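Chloramphenicol acetyltransferase (Aliivibrio fischeri, PDB 6PXA) probably transfers an acetyl group from acetyl-CoA to chloramphenicol, as a hexapeptide-repeat acyltransferase, and binds taurocholic acid in the crystal. Local coordinates at residues Lys40-Gln45 against Asp69-Gly74. Sequence-based numbering, arbitrary orientation.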
loop_
_atom_site.group_PDB
_atom_site.type_symbol
_atom_site.label_atom_id
_atom_site.label_comp_id
_atom_site.label_asym_id
_atom_site.label_seq_id
_atom_site.Cartn_x
_atom_site.Cartn_y
_atom_site.Cartn_z
ATOM N N LYS B 40 16.182 -0.298 -0.475
ATOM C CA LYS B 40 16.968 0.650 -1.256
ATOM C C LYS B 40 17.133 1.973 -0.514
ATOM O O LYS B 40 16.465 2.236 0.489
ATOM C CB LYS B 40 16.315 0.850 -2.625
ATOM C CG LYS B 40 16.428 -0.357 -3.561
ATOM C CD LYS B 40 15.441 -0.213 -4.724
ATOM C CE LYS B 40 15.490 -1.391 -5.691
ATOM N NZ LYS B 40 16.663 -1.307 -6.602
ATOM N N THR B 41 18.045 2.815 -1.018
ATOM C CA THR B 41 18.296 4.104 -0.388
ATOM C C THR B 41 17.095 5.027 -0.518
ATOM O O THR B 41 16.226 4.861 -1.386
ATOM C CB THR B 41 19.478 4.838 -1.018
ATOM O OG1 THR B 41 19.136 5.207 -2.364
ATOM C CG2 THR B 41 20.757 4.000 -1.026
ATOM N N PHE B 42 17.102 6.050 0.336
ATOM C CA PHE B 42 16.069 7.076 0.326
ATOM C C PHE B 42 15.867 7.660 -1.075
ATOM O O PHE B 42 14.731 7.782 -1.550
ATOM C CB PHE B 42 16.461 8.164 1.330
ATOM C CG PHE B 42 15.470 9.288 1.440
ATOM C CD1 PHE B 42 14.277 9.103 2.097
ATOM C CD2 PHE B 42 15.763 10.541 0.926
ATOM C CE1 PHE B 42 13.363 10.134 2.214
ATOM C CE2 PHE B 42 14.857 11.584 1.043
ATOM C CZ PHE B 42 13.652 11.376 1.684
ATOM N N GLU B 43 16.964 8.015 -1.766
ATOM C CA GLU B 43 16.837 8.658 -3.074
ATOM C C GLU B 43 16.440 7.704 -4.187
ATOM O O GLU B 43 15.979 8.162 -5.235
ATOM C CB GLU B 43 18.144 9.363 -3.480
ATOM C CG GLU B 43 18.362 10.654 -2.720
ATOM C CD GLU B 43 19.484 11.494 -3.320
ATOM O OE1 GLU B 43 20.634 11.021 -3.379
ATOM O OE2 GLU B 43 19.195 12.626 -3.743
ATOM N N GLU B 44 16.595 6.398 -4.012
ATOM C CA GLU B 44 16.200 5.522 -5.104
ATOM C C GLU B 44 14.846 4.867 -4.898
ATOM O O GLU B 44 14.292 4.348 -5.864
ATOM C CB GLU B 44 17.269 4.461 -5.364
ATOM C CG GLU B 44 17.562 3.559 -4.236
ATOM C CD GLU B 44 18.883 2.840 -4.413
ATOM O OE1 GLU B 44 19.156 1.896 -3.646
ATOM O OE2 GLU B 44 19.651 3.223 -5.319
ATOM N N GLN B 45 14.263 4.953 -3.705
ATOM C CA GLN B 45 13.061 4.196 -3.338
ATOM C C GLN B 45 11.957 5.076 -2.764
ATOM O O GLN B 45 10.786 4.898 -3.096
ATOM C CB GLN B 45 13.475 3.114 -2.307
ATOM C CG GLN B 45 12.348 2.247 -1.767
ATOM C CD GLN B 45 11.807 1.303 -2.810
ATOM O OE1 GLN B 45 12.517 0.918 -3.733
ATOM N NE2 GLN B 45 10.542 0.928 -2.674
ATOM N N ASP B 69 9.430 20.826 -9.456
ATOM C CA ASP B 69 9.034 20.809 -8.051
ATOM C C ASP B 69 10.137 20.194 -7.191
ATOM O O ASP B 69 10.747 19.180 -7.546
ATOM C CB ASP B 69 7.711 20.033 -7.865
ATOM C CG ASP B 69 6.528 20.728 -8.545
ATOM O OD1 ASP B 69 6.496 21.986 -8.594
ATOM O OD2 ASP B 69 5.655 20.026 -9.111
ATOM N N LYS B 70 10.420 20.830 -6.064
ATOM C CA LYS B 70 11.485 20.393 -5.181
ATOM C C LYS B 70 10.884 19.727 -3.944
ATOM O O LYS B 70 9.730 19.969 -3.574
ATOM C CB LYS B 70 12.389 21.566 -4.790
ATOM C CG LYS B 70 13.310 22.046 -5.936
ATOM C CD LYS B 70 14.085 23.294 -5.592
ATOM C CE LYS B 70 14.515 23.999 -6.902
ATOM N NZ LYS B 70 15.163 25.328 -6.692
ATOM N N LEU B 71 11.686 18.876 -3.307
ATOM C CA LEU B 71 11.312 18.196 -2.068
ATOM C C LEU B 71 12.167 18.774 -0.940
ATOM O O LEU B 71 13.392 18.633 -0.946
ATOM C CB LEU B 71 11.506 16.682 -2.195
ATOM C CG LEU B 71 11.454 15.930 -0.859
ATOM C CD1 LEU B 71 10.076 16.057 -0.227
ATOM C CD2 LEU B 71 11.874 14.472 -1.000
ATOM N N ARG B 72 11.532 19.429 0.027
ATOM C CA ARG B 72 12.252 20.063 1.122
ATOM C C ARG B 72 11.812 19.425 2.435
ATOM O O ARG B 72 10.616 19.390 2.743
ATOM C CB ARG B 72 12.012 21.575 1.135
ATOM C CG ARG B 72 12.139 22.247 -0.210
ATOM C CD ARG B 72 12.174 23.778 0.000
ATOM N NE ARG B 72 11.179 24.498 -0.792
ATOM C CZ ARG B 72 10.503 25.567 -0.354
ATOM N NH1 ARG B 72 9.616 26.166 -1.139
ATOM N NH2 ARG B 72 10.693 26.028 0.878
ATOM N N ILE B 73 12.779 18.918 3.199
ATOM C CA ILE B 73 12.524 18.228 4.459
ATOM C C ILE B 73 13.285 18.953 5.563
ATOM O O ILE B 73 14.431 19.385 5.368
ATOM C CB ILE B 73 12.933 16.744 4.375
ATOM C CG1 ILE B 73 12.027 16.000 3.386
ATOM C CG2 ILE B 73 12.873 16.098 5.739
ATOM C CD1 ILE B 73 12.544 14.621 2.964
ATOM N N GLY B 74 12.617 19.136 6.698
ATOM C CA GLY B 74 13.154 19.905 7.793
ATOM C C GLY B 74 14.144 19.112 8.611
ATOM O O GLY B 74 14.742 18.136 8.154
#
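A single ring, that of Phe42, carries this whole contact from the helical side, reaching Ile73 and Leu71 with its far end. Its CZ lies 3.7 Å from CD1 of Ile73. The same CZ is 4.5 Å from CD2 of Leu71, a looser approach. Both methyl groups sit obliquely to the ring. The contact is apolar, small and buried. CG of Phe42 is anti to the backbone N (chi1 -179°), which extends the ring from the first turn of the helix toward the strand. Ile73 comes from the opposite direction. Its CG1 branch is extended (chi2 166°), so that CD1 is the atom carried out to the ring. Leu71 and Ile73 are two residues apart on strand 71-73 and therefore present their side chains on the same face. Arg72, between them, turns to the other face, where its NE forms a salt bridge with OD2 of Asp121.

The helix that holds Phe42 starts with a capping box. Thr41 is the N-cap, and its OG1 accepts from N of Glu44 at 3.3 Å, in a bent bond of 137°. In return, N of Thr41 donates to OE1 of Glu44 at 3.0 Å, meeting it from above the carboxylate plane. Both bonds link Thr41, just before Phe42, to Glu44, two residues after it.

The fold is the left-handed parallel beta-helix of the hexapeptide-repeat family. Strand 71-73 lies between strands 25-27 and 122-124 in one of its parallel sheets, with Leu71 and Ile73 facing the interior. Helix 42-46 leads directly into strand 47-48, an outermost strand of a second parallel sheet within this chain. Phe42 also packs on Leu16, Val47 and the ring of Tyr33, joining the short helix to the neighbouring strands 32-34, 47-48 and 71-73.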